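Local coordinates for protein acetolactate synthase isozyme 1 large subunit (Escherichia coli, PDB 6LPI) that belongs to the thiamine diphosphate-dependent enzyme family and carries thiamine diphosphate, a magnesium ion and flavin-adenine dinucleotide, at residues Q393-W397 against E543-Y547. Numbering follows the deposited sequence.
Sequences QHQMW and EEKVY. With TPP (thiamine diphosphate), chain J.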
loop_
_atom_site.group_PDB
_atom_site.type_symbol
_atom_site.label_atom_id
_atom_site.label_comp_id
_atom_site.label_asym_id
_atom_site.label_seq_id
_atom_site.Cartn_x
_atom_site.Cartn_y
_atom_site.Cartn_z
ATOM N N GLN B 393 9.932 6.570 -14.624
ATOM C CA GLN B 393 9.461 7.800 -15.252
ATOM C C GLN B 393 8.078 7.628 -15.865
ATOM O O GLN B 393 7.224 8.514 -15.738
ATOM C CB GLN B 393 10.417 8.257 -16.351
ATOM C CG GLN B 393 11.861 8.464 -16.011
ATOM C CD GLN B 393 12.609 9.077 -17.182
ATOM O OE1 GLN B 393 12.627 8.528 -18.289
ATOM N NE2 GLN B 393 13.162 10.269 -16.962
ATOM N N HIS B 394 7.829 6.476 -16.511
ATOM C CA HIS B 394 6.532 6.227 -17.139
ATOM C C HIS B 394 5.395 6.311 -16.126
ATOM O O HIS B 394 4.302 6.794 -16.450
ATOM C CB HIS B 394 6.538 4.858 -17.820
ATOM C CG HIS B 394 6.641 3.704 -16.869
ATOM N ND1 HIS B 394 7.848 3.198 -16.435
ATOM C CD2 HIS B 394 5.683 2.979 -16.240
ATOM C CE1 HIS B 394 7.628 2.209 -15.582
ATOM N NE2 HIS B 394 6.321 2.056 -15.447
ATOM N N GLN B 395 5.641 5.844 -14.893
ATOM C CA GLN B 395 4.651 5.912 -13.819
ATOM C C GLN B 395 4.358 7.365 -13.433
ATOM O O GLN B 395 3.194 7.748 -13.278
ATOM C CB GLN B 395 5.138 5.119 -12.602
ATOM C CG GLN B 395 4.453 5.437 -11.253
ATOM C CD GLN B 395 5.178 4.795 -10.055
ATOM O OE1 GLN B 395 6.389 4.584 -10.109
ATOM N NE2 GLN B 395 4.451 4.502 -8.977
ATOM N N MET B 396 5.403 8.185 -13.196
ATOM C CA MET B 396 5.128 9.572 -12.831
ATOM C C MET B 396 4.440 10.310 -13.973
ATOM O O MET B 396 3.534 11.118 -13.740
ATOM C CB MET B 396 6.409 10.279 -12.394
ATOM C CG MET B 396 7.006 9.791 -11.054
ATOM S SD MET B 396 5.824 9.110 -9.818
ATOM C CE MET B 396 4.746 10.486 -9.451
ATOM N N TRP B 397 4.858 10.047 -15.216
ATOM C CA TRP B 397 4.196 10.647 -16.376
ATOM C C TRP B 397 2.714 10.280 -16.402
ATOM O O TRP B 397 1.850 11.142 -16.635
ATOM C CB TRP B 397 4.885 10.207 -17.671
ATOM C CG TRP B 397 6.237 10.818 -17.943
ATOM C CD1 TRP B 397 6.671 12.055 -17.571
ATOM C CD2 TRP B 397 7.321 10.213 -18.661
ATOM N NE1 TRP B 397 7.962 12.260 -18.009
ATOM C CE2 TRP B 397 8.384 11.141 -18.679
ATOM C CE3 TRP B 397 7.496 8.977 -19.292
ATOM C CZ2 TRP B 397 9.603 10.873 -19.314
ATOM C CZ3 TRP B 397 8.707 8.714 -19.916
ATOM C CH2 TRP B 397 9.741 9.656 -19.924
ATOM N N GLU B 543 16.663 10.593 -22.940
ATOM C CA GLU B 543 16.971 11.887 -22.347
ATOM C C GLU B 543 15.740 12.611 -21.821
ATOM O O GLU B 543 15.889 13.648 -21.157
ATOM C CB GLU B 543 17.686 12.780 -23.368
ATOM N N GLU B 544 14.540 12.084 -22.071
ATOM C CA GLU B 544 13.331 12.765 -21.638
ATOM C C GLU B 544 13.192 12.680 -20.125
ATOM O O GLU B 544 13.734 11.784 -19.475
ATOM C CB GLU B 544 12.097 12.159 -22.301
ATOM C CG GLU B 544 12.181 11.987 -23.808
ATOM C CD GLU B 544 11.600 13.158 -24.588
ATOM O OE1 GLU B 544 10.916 14.012 -23.977
ATOM O OE2 GLU B 544 11.826 13.210 -25.822
ATOM N N LYS B 545 12.486 13.654 -19.558
ATOM C CA LYS B 545 12.509 13.871 -18.120
ATOM C C LYS B 545 11.096 13.908 -17.562
ATOM O O LYS B 545 10.125 14.109 -18.287
ATOM C CB LYS B 545 13.243 15.180 -17.775
ATOM C CG LYS B 545 14.711 15.186 -18.181
ATOM C CD LYS B 545 15.516 14.305 -17.242
ATOM C CE LYS B 545 16.958 14.169 -17.701
ATOM N NZ LYS B 545 17.132 12.986 -18.606
ATOM N N VAL B 546 10.999 13.682 -16.257
ATOM C CA VAL B 546 9.775 13.909 -15.494
ATOM C C VAL B 546 9.964 15.218 -14.752
ATOM O O VAL B 546 10.799 15.313 -13.850
ATOM C CB VAL B 546 9.456 12.755 -14.533
ATOM C CG1 VAL B 546 8.099 12.965 -13.920
ATOM C CG2 VAL B 546 9.463 11.440 -15.287
ATOM N N TYR B 547 9.230 16.239 -15.171
ATOM C CA TYR B 547 9.299 17.546 -14.543
ATOM C C TYR B 547 7.912 17.977 -14.071
ATOM O O TYR B 547 6.900 17.622 -14.681
ATOM C CB TYR B 547 9.879 18.600 -15.499
ATOM C CG TYR B 547 11.385 18.505 -15.703
ATOM C CD1 TYR B 547 12.248 18.278 -14.630
ATOM C CD2 TYR B 547 11.950 18.660 -16.976
ATOM C CE1 TYR B 547 13.629 18.191 -14.821
ATOM C CE2 TYR B 547 13.330 18.590 -17.171
ATOM C CZ TYR B 547 14.162 18.353 -16.092
ATOM O OH TYR B 547 15.524 18.277 -16.299
HETATM N "N1'" TPP J . 15.102 -2.358 -8.240
HETATM C "C2'" TPP J . 13.774 -2.611 -7.946
HETATM C CM2 TPP J . 13.260 -4.013 -7.805
HETATM N "N3'" TPP J . 12.887 -1.579 -7.767
HETATM C "C4'" TPP J . 13.303 -0.280 -7.850
HETATM N "N4'" TPP J . 12.388 0.668 -7.649
HETATM C "C5'" TPP J . 14.642 -0.010 -8.146
HETATM C "C6'" TPP J . 15.532 -1.062 -8.343
HETATM C "C7'" TPP J . 15.133 1.417 -8.289
HETATM N N3 TPP J . 14.492 1.994 -9.440
HETATM C C2 TPP J . 13.354 2.762 -9.355
HETATM S S1 TPP J . 12.806 3.284 -10.758
HETATM C C5 TPP J . 14.010 2.551 -11.546
HETATM C C4 TPP J . 14.873 1.860 -10.733
HETATM C CM4 TPP J . 16.050 1.117 -11.267
HETATM C C6 TPP J . 14.065 2.675 -13.050
HETATM C C7 TPP J . 12.741 2.286 -13.706
HETATM O O7 TPP J . 13.033 1.636 -14.924
HETATM P PA TPP J . 11.937 1.522 -16.105
HETATM O O1A TPP J . 11.086 0.292 -15.949
HETATM O O2A TPP J . 12.737 1.513 -17.394
HETATM O O3A TPP J . 10.956 2.793 -15.988
HETATM P PB TPP J . 11.244 4.226 -16.712
HETATM O O1B TPP J . 9.908 4.891 -17.047
HETATM O O2B TPP J . 12.057 5.160 -15.848
HETATM O O3B TPP J . 12.088 4.000 -17.949
#
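Val546 lays its CG2 methyl over one face of the Trp397 indole, 3.6 Å from the centroid of the five-membered ring, a CH-pi contact displaced toward the rim. On that face Gln393 O also lies against the ring, so the indole is bordered by its own helix as well as by the loop. A branched valine suits the place because its two methyls divide the work: CG2 also meets Gln393 CB, while Val546 CG1, anti to the backbone N (chi1 -172°), reaches Met396 CB at 3.5 Å. Tryptophan adds a polar edge to its flat apolar surface. Trp397 NE1 donates to Lys545 O at 2.9 Å; the oxygen lies practically in the ring plane, whereas the donor stands well above the carbonyl plane. Glu544 crosses the indole at about a right angle, with CB near CZ2.

Gln393 runs past Val546 in the opposite direction. Its chain is extended beyond CG (chi2 -173°), long enough for Gln393 NE2 to give Glu544 O a 3.0 Å hydrogen bond, tilted 18° from the amide plane; the same nitrogen is also bonded to Gln479. Two successive loop carbonyls are thus gripped by two side chains one helical turn apart.

The same turn also holds thiamine diphosphate. At the helix start, Gln393 N donates almost straight to O2B of thiamine diphosphate (2.8 Å), and His394 uses both its backbone N and ND1 on O1B, an arrangement in which the helix dipole would probably favour the diphosphate. Met396 touches the flavin-adenine dinucleotide. Helix 393-401 therefore joins thiamine diphosphate and flavin-adenine dinucleotide to the loop after strand 534-539, with Trp397 also touching strand 464-470 and Lys545 resting on helix 476-484.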